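Local coordinates for protein ZYG-9 (Caenorhabditis elegans, PDB 2OF3) that plays a major role in organising microtubules and spindle poles during mitosis and meiosis in the one-cell embryo, at residues Val232-Phe235 with Lys236-Asp240; Cys187-Val190 with Ile191-Tyr194; Val216-Asp220 with Val221-Asn225. All coordinates share one frame; numbering follows the deposited sequence.

Contact 1 of 3, residues Val232-Phe235 with Lys236-Asp240; sequences VACF and KFEGD
The C-terminal turn of helix 221-238 ends here, with the ring of Phe235 lying against Gly239, the first residue to leave the helical conformation. Gly239 has a positive phi (42°), a backbone angle that a residue with a side chain adopts less readily, and its CA sits over one face of the Phe235 ring, 3.9 Å from the centroid, in a CH-pi contact. The ring gets there because CG of Phe235 is anti to the backbone N (chi1 -173°), beside the carbonyl carbon. The carboxylate of Asp240 runs alongside, its OD1 near the ring plane at the edge, 3.7 Å from Phe235 CE1. Two donors share Cys234 O: Glu238 N at 2.9 Å, approaching almost in line with the carbonyl bond, and Phe237 N, which comes from above the carbonyl plane. Gly239 N adds the final bond, 2.7 Å to Phe235 O, while Ala233 O meets the edge of the Phe237 ring at CD2 (3.3 Å). Glu238 holds CG between its backbone N and carbonyl carbon (chi1 68°), which brings CG to 3.2 Å from Cys234 O, and the chain runs extended from there. Its carboxylate comes close to Glu209, a like charge that would probably make proton uptake by one of the two easier, and forms a weak, long ion pair with Lys204. Val232 and Phe235 pack on Ile261 of helix 251-264, while Ala233 and Cys234 face Ile195 of helix 181-198. This is a glycine-terminated helix end within the all-helical, HEAT-like array of a TOG domain.

Contact 2 of 3, residues Cys187-Val190 with Ile191-Tyr194; sequences CLLV and IEYY
Glu192 N donates to Leu188 O at 2.8 Å (N-H...O angle 159°), the shortest of four successive i to i+4 bonds that run through the middle of helix 181-198, a helix of the HEAT-like TOG array, most of whose residues in this part are buried. The next carbonyls accept in the same way, Leu189 O from Tyr193 N and Val190 O from Tyr194 N at 2.9 Å. On the side chains, the main meeting is between Val190 and Tyr194, one turn apart and pointing the same way. Val190 CG1, anti to the backbone N (chi1 -178°), lies over a face of the Tyr194 ring as a CH-pi contact, 3.9 Å from the centroid. Val190 O also sits above the ring plane, nearer its rim. Beyond the ring, Tyr194 OH is hydrogen-bonded to Ser160 of helix 146-163, which would limit the ring's freedom to swing, and Met168 and Leu172 of helix 165-174 pack against it. With an alanine in place of Tyr194, Val190 CG1 would probably lose its aromatic cover and Ser160 its hydroxyl partner, opening a gap beside helix 165-174. On another flank of the helix, Leu189 and Glu192 run side by side toward helix 221-238, where Ala226 and Asn229 meet them; CD2 of Leu189 touches OE1 of Glu192 at 3.7 Å. Tyr193 leads its ring toward Arg153 and Asn157, with CB resting 3.4 Å from Val190 O.

Contact 3 of 3, residues Val216-Asp220 with Val221-Asn225; sequences VGDKD and VNVRN
An N-cap opens helix 221-238, with Asp220 supplying the capping carboxylate to the first turn. Asp220 OD2 accepts from Val223 N at 3.2 Å through the anti lone pair, and more weakly from Asn222 N at 2.9 Å, so one oxygen serves two amides of the first turn, one of them only weakly. The torsion that sets CG anti to the backbone N (chi1 -177°) brings OD2 of Asp220 within bonding distance of these amides. The negative charge there would probably also suit the helix dipole. Behind the cap, Asp218 forms an Asx turn, its OD2 taking Asp220 N at 3.0 Å, and thereby helps to position the capping residue. Asp218 crosses Val223 at about a right angle, Val223 CG1 touching Asp218 CG at 3.4 Å. Arg224 folds its chain, bent at chi3 (-66°), back across the loop, where NH1 donates to Asp218 O at 2.8 Å in a nearly straight bond (167°), with the oxygen in the guanidinium plane. Val221 CA and Asp220 O lie over one face of that group, and Arg224 N bonds to Asp220 O at 3.0 Å. Asp218 OD2 is also salt-bridged to Arg184 of helix 181-198, on which Val223 rests through Arg184 and Leu188. From the other end of the loop, Val216 packs onto Ala227, Ile228 and Leu231 of helix 221-238 and reaches Val257 of helix 251-264.

From the N terminus the three contacts follow in series, without nesting or crossing, and each joins segments that follow one another directly, so none closes a long loop. Contact 2 comes first, in the middle of helix 181-198. After helix 208-212 the chain reaches contact 3, which starts helix 221-238, and contact 1 finishes the same helix, its centre about 20 Å from that of contact 3. Contacts 2 and 3 touch where Leu188 CD1 packs 3.5 Å from Val223 O, tying helix 181-198 to the start of the next long helix. Contacts 1 and 3 both touch helix 181-198 and helix 251-264, which places helix 221-238 between the two.

Contact 1 of 3, residues Val232-Phe235 with Lys236-Asp240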
loop_
_atom_site.group_PDB
_atom_site.type_symbol
_atom_site.label_atom_id
_atom_site.label_comp_id
_atom_site.label_asym_id
_atom_site.label_seq_id
_atom_site.Cartn_x
_atom_site.Cartn_y
_atom_site.Cartn_z
ATOM N N VAL A 232 17.723 12.003 -9.997
ATOM C CA VAL A 232 19.097 11.456 -10.128
ATOM C C VAL A 232 19.126 9.976 -10.525
ATOM O O VAL A 232 19.985 9.557 -11.335
ATOM C CB VAL A 232 19.885 11.609 -8.798
ATOM C CG1 VAL A 232 21.238 10.908 -8.850
ATOM C CG2 VAL A 232 20.063 13.083 -8.436
ATOM N N ALA A 233 18.233 9.167 -9.930
ATOM C CA ALA A 233 18.105 7.744 -10.286
ATOM C C ALA A 233 17.675 7.607 -11.762
ATOM O O ALA A 233 18.187 6.745 -12.480
ATOM C CB ALA A 233 17.117 7.033 -9.354
ATOM N N CYS A 234 16.764 8.463 -12.208
ATOM C CA CYS A 234 16.326 8.538 -13.623
ATOM C C CYS A 234 17.495 8.940 -14.531
ATOM O O CYS A 234 17.790 8.295 -15.537
ATOM C CB CYS A 234 15.217 9.569 -13.768
ATOM S SG CYS A 234 13.584 9.130 -13.131
ATOM N N PHE A 235 18.186 10.004 -14.156
ATOM C CA PHE A 235 19.346 10.448 -14.880
ATOM C C PHE A 235 20.325 9.302 -15.103
ATOM O O PHE A 235 20.821 9.098 -16.212
ATOM C CB PHE A 235 20.023 11.638 -14.149
ATOM C CG PHE A 235 21.141 12.269 -14.940
ATOM C CD1 PHE A 235 20.871 13.292 -15.851
ATOM C CD2 PHE A 235 22.446 11.789 -14.824
ATOM C CE1 PHE A 235 21.906 13.844 -16.622
ATOM C CE2 PHE A 235 23.490 12.343 -15.575
ATOM C CZ PHE A 235 23.216 13.376 -16.483
ATOM N N LYS A 236 20.634 8.555 -14.059
ATOM C CA LYS A 236 21.574 7.463 -14.209
ATOM C C LYS A 236 21.230 6.507 -15.362
ATOM O O LYS A 236 22.141 5.942 -15.988
ATOM C CB LYS A 236 21.656 6.676 -12.930
ATOM C CG LYS A 236 22.831 5.744 -12.889
ATOM C CD LYS A 236 22.851 4.929 -11.605
ATOM C CE LYS A 236 24.131 4.086 -11.519
ATOM N NZ LYS A 236 24.135 3.183 -10.310
ATOM N N PHE A 237 19.943 6.291 -15.615
ATOM C CA PHE A 237 19.490 5.410 -16.705
ATOM C C PHE A 237 19.296 6.102 -18.063
ATOM O O PHE A 237 19.612 5.539 -19.091
ATOM C CB PHE A 237 18.230 4.612 -16.292
ATOM C CG PHE A 237 18.536 3.544 -15.280
ATOM C CD1 PHE A 237 18.859 2.243 -15.688
ATOM C CD2 PHE A 237 18.557 3.844 -13.916
ATOM C CE1 PHE A 237 19.191 1.239 -14.735
ATOM C CE2 PHE A 237 18.899 2.863 -12.952
ATOM C CZ PHE A 237 19.215 1.564 -13.358
ATOM N N GLU A 238 18.820 7.332 -18.080
ATOM C CA GLU A 238 18.416 7.947 -19.318
ATOM C C GLU A 238 19.133 9.288 -19.565
ATOM O O GLU A 238 18.769 10.006 -20.510
ATOM C CB GLU A 238 16.890 8.118 -19.318
ATOM C CG GLU A 238 16.390 9.144 -18.313
ATOM C CD GLU A 238 14.895 9.340 -18.340
ATOM O OE1 GLU A 238 14.276 8.933 -19.337
ATOM O OE2 GLU A 238 14.310 9.907 -17.359
ATOM N N GLY A 239 20.137 9.630 -18.738
ATOM C CA GLY A 239 20.838 10.940 -18.859
ATOM C C GLY A 239 19.920 12.126 -19.116
ATOM O O GLY A 239 18.858 12.227 -18.507
ATOM N N ASP A 240 20.306 13.014 -20.040
ATOM C CA ASP A 240 19.585 14.287 -20.329
ATOM C C ASP A 240 18.141 14.194 -20.766
ATOM O O ASP A 240 17.449 15.226 -20.796
ATOM C CB ASP A 240 20.275 15.091 -21.450
ATOM C CG ASP A 240 21.617 15.704 -21.042
ATOM O OD1 ASP A 240 21.988 15.774 -19.819
ATOM O OD2 ASP A 240 22.311 16.138 -22.006
#

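Contact 2 of 3, residues Cys187-Val190 with Ile191-Tyr194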
loop_
_atom_site.group_PDB
_atom_site.type_symbol
_atom_site.label_atom_id
_atom_site.label_comp_id
_atom_site.label_asym_id
_atom_site.label_seq_id
_atom_site.Cartn_x
_atom_site.Cartn_y
_atom_site.Cartn_z
ATOM N N CYS A 187 6.638 7.660 -0.020
ATOM C CA CYS A 187 6.214 7.267 -1.360
ATOM C C CYS A 187 7.239 7.543 -2.460
ATOM O O CYS A 187 7.484 6.648 -3.270
ATOM C CB CYS A 187 4.816 7.848 -1.663
ATOM S SG CYS A 187 3.606 6.980 -0.598
ATOM N N LEU A 188 7.890 8.713 -2.429
ATOM C CA LEU A 188 9.036 9.003 -3.310
ATOM C C LEU A 188 10.164 8.029 -3.154
ATOM O O LEU A 188 10.799 7.626 -4.136
ATOM C CB LEU A 188 9.580 10.442 -3.088
ATOM C CG LEU A 188 8.635 11.537 -3.607
ATOM C CD1 LEU A 188 9.064 12.935 -3.079
ATOM C CD2 LEU A 188 8.414 11.470 -5.184
ATOM N N LEU A 189 10.472 7.655 -1.920
ATOM C CA LEU A 189 11.552 6.673 -1.635
ATOM C C LEU A 189 11.265 5.313 -2.266
ATOM O O LEU A 189 12.177 4.651 -2.727
ATOM C CB LEU A 189 11.775 6.493 -0.108
ATOM C CG LEU A 189 12.348 7.743 0.582
ATOM C CD1 LEU A 189 12.408 7.479 2.053
ATOM C CD2 LEU A 189 13.747 8.181 0.041
ATOM N N VAL A 190 10.018 4.873 -2.248
ATOM C CA VAL A 190 9.657 3.629 -2.958
ATOM C C VAL A 190 9.881 3.771 -4.504
ATOM O O VAL A 190 10.523 2.907 -5.135
ATOM C CB VAL A 190 8.191 3.180 -2.653
ATOM C CG1 VAL A 190 7.891 1.842 -3.405
ATOM C CG2 VAL A 190 8.000 2.958 -1.127
ATOM N N ILE A 191 9.394 4.862 -5.095
ATOM C CA ILE A 191 9.686 5.149 -6.499
ATOM C C ILE A 191 11.173 5.172 -6.747
ATOM O O ILE A 191 11.636 4.579 -7.713
ATOM C CB ILE A 191 9.017 6.441 -6.939
ATOM C CG1 ILE A 191 7.467 6.292 -6.892
ATOM C CG2 ILE A 191 9.556 6.884 -8.351
ATOM C CD1 ILE A 191 6.636 7.634 -6.970
ATOM N N GLU A 192 11.962 5.817 -5.885
ATOM C CA GLU A 192 13.387 5.824 -6.088
ATOM C C GLU A 192 13.944 4.383 -6.123
ATOM O O GLU A 192 14.780 4.033 -6.953
ATOM C CB GLU A 192 14.079 6.657 -5.001
ATOM C CG GLU A 192 15.572 6.679 -5.210
ATOM C CD GLU A 192 16.367 7.160 -4.025
ATOM O OE1 GLU A 192 15.777 7.730 -3.070
ATOM O OE2 GLU A 192 17.609 6.975 -4.077
ATOM N N TYR A 193 13.477 3.529 -5.232
ATOM C CA TYR A 193 13.943 2.168 -5.181
ATOM C C TYR A 193 13.570 1.349 -6.439
ATOM O O TYR A 193 14.360 0.530 -6.917
ATOM C CB TYR A 193 13.375 1.592 -3.908
ATOM C CG TYR A 193 13.343 0.107 -3.739
ATOM C CD1 TYR A 193 14.507 -0.632 -3.464
ATOM C CD2 TYR A 193 12.125 -0.551 -3.777
ATOM C CE1 TYR A 193 14.435 -2.046 -3.268
ATOM C CE2 TYR A 193 12.033 -1.906 -3.582
ATOM C CZ TYR A 193 13.181 -2.661 -3.323
ATOM O OH TYR A 193 12.986 -4.038 -3.110
ATOM N N TYR A 194 12.371 1.561 -6.976
ATOM C CA TYR A 194 11.966 0.929 -8.239
ATOM C C TYR A 194 12.934 1.288 -9.378
ATOM O O TYR A 194 13.326 0.444 -10.213
ATOM C CB TYR A 194 10.563 1.393 -8.613
ATOM C CG TYR A 194 9.423 0.886 -7.735
ATOM C CD1 TYR A 194 9.591 -0.161 -6.823
ATOM C CD2 TYR A 194 8.121 1.409 -7.903
ATOM C CE1 TYR A 194 8.488 -0.633 -6.047
ATOM C CE2 TYR A 194 7.043 0.963 -7.147
ATOM C CZ TYR A 194 7.226 -0.060 -6.227
ATOM O OH TYR A 194 6.110 -0.488 -5.500
#

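Contact 3 of 3, residues Val216-Asp220 with Val221-Asn225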
loop_
_atom_site.group_PDB
_atom_site.type_symbol
_atom_site.label_atom_id
_atom_site.label_comp_id
_atom_site.label_asym_id
_atom_site.label_seq_id
_atom_site.Cartn_x
_atom_site.Cartn_y
_atom_site.Cartn_z
ATOM N N VAL A 216 10.859 18.894 -5.777
ATOM C CA VAL A 216 12.163 19.416 -5.448
ATOM C C VAL A 216 11.989 20.728 -4.687
ATOM O O VAL A 216 12.862 21.085 -3.899
ATOM C CB VAL A 216 13.113 19.537 -6.714
ATOM C CG1 VAL A 216 14.506 20.127 -6.344
ATOM C CG2 VAL A 216 13.319 18.139 -7.375
ATOM N N GLY A 217 10.850 21.404 -4.870
ATOM C CA GLY A 217 10.490 22.657 -4.188
ATOM C C GLY A 217 9.541 22.517 -3.011
ATOM O O GLY A 217 8.981 23.526 -2.531
ATOM N N ASP A 218 9.324 21.298 -2.529
ATOM C CA ASP A 218 8.440 21.060 -1.404
ATOM C C ASP A 218 8.994 21.754 -0.161
ATOM O O ASP A 218 10.218 21.903 -0.019
ATOM C CB ASP A 218 8.347 19.544 -1.159
ATOM C CG ASP A 218 7.137 19.130 -0.325
ATOM O OD1 ASP A 218 6.080 18.743 -0.907
ATOM O OD2 ASP A 218 7.201 19.130 0.937
ATOM N N LYS A 219 8.087 22.174 0.728
ATOM C CA LYS A 219 8.363 22.821 2.031
ATOM C C LYS A 219 9.186 21.922 2.960
ATOM O O LYS A 219 9.940 22.389 3.817
ATOM C CB LYS A 219 6.984 23.100 2.653
ATOM C CG LYS A 219 6.941 23.646 4.045
ATOM C CD LYS A 219 5.570 23.292 4.832
ATOM C CE LYS A 219 4.314 24.115 4.337
ATOM N NZ LYS A 219 3.268 24.474 5.436
ATOM N N ASP A 220 9.010 20.603 2.802
ATOM C CA ASP A 220 9.597 19.605 3.666
ATOM C C ASP A 220 10.913 19.031 3.131
ATOM O O ASP A 220 10.996 18.593 1.960
ATOM C CB ASP A 220 8.539 18.513 3.869
ATOM C CG ASP A 220 8.998 17.447 4.823
ATOM O OD1 ASP A 220 8.665 17.532 6.015
ATOM O OD2 ASP A 220 9.727 16.526 4.421
ATOM N N VAL A 221 11.954 19.047 3.955
ATOM C CA VAL A 221 13.287 18.613 3.500
ATOM C C VAL A 221 13.346 17.137 3.086
ATOM O O VAL A 221 14.113 16.758 2.177
ATOM C CB VAL A 221 14.400 18.924 4.556
ATOM C CG1 VAL A 221 14.272 18.028 5.765
ATOM C CG2 VAL A 221 15.803 18.791 3.955
ATOM N N ASN A 222 12.571 16.276 3.737
ATOM C CA ASN A 222 12.653 14.851 3.378
ATOM C C ASN A 222 12.024 14.626 2.015
ATOM O O ASN A 222 12.512 13.791 1.262
ATOM C CB ASN A 222 11.991 13.959 4.421
ATOM C CG ASN A 222 12.546 14.200 5.815
ATOM O OD1 ASN A 222 11.796 14.480 6.757
ATOM N ND2 ASN A 222 13.855 14.172 5.939
ATOM N N VAL A 223 10.946 15.344 1.712
ATOM C CA VAL A 223 10.295 15.274 0.399
ATOM C C VAL A 223 11.236 15.790 -0.682
ATOM O O VAL A 223 11.475 15.107 -1.714
ATOM C CB VAL A 223 8.969 16.081 0.390
ATOM C CG1 VAL A 223 8.260 16.006 -1.017
ATOM C CG2 VAL A 223 8.020 15.617 1.529
ATOM N N ARG A 224 11.831 16.960 -0.436
ATOM C CA ARG A 224 12.796 17.535 -1.403
ATOM C C ARG A 224 13.916 16.600 -1.679
ATOM O O ARG A 224 14.252 16.424 -2.816
ATOM C CB ARG A 224 13.429 18.824 -0.860
ATOM C CG ARG A 224 12.434 19.933 -0.747
ATOM C CD ARG A 224 13.189 21.270 -0.730
ATOM N NE ARG A 224 14.019 21.412 0.481
ATOM C CZ ARG A 224 13.571 21.783 1.676
ATOM N NH1 ARG A 224 12.268 21.978 1.895
ATOM N NH2 ARG A 224 14.430 21.928 2.686
ATOM N N ASN A 225 14.548 16.050 -0.633
ATOM C CA ASN A 225 15.697 15.172 -0.819
ATOM C C ASN A 225 15.353 13.894 -1.612
ATOM O O ASN A 225 16.100 13.460 -2.458
ATOM C CB ASN A 225 16.251 14.768 0.537
ATOM C CG ASN A 225 17.706 14.409 0.458
ATOM O OD1 ASN A 225 18.103 13.285 0.763
ATOM N ND2 ASN A 225 18.499 15.338 -0.072
#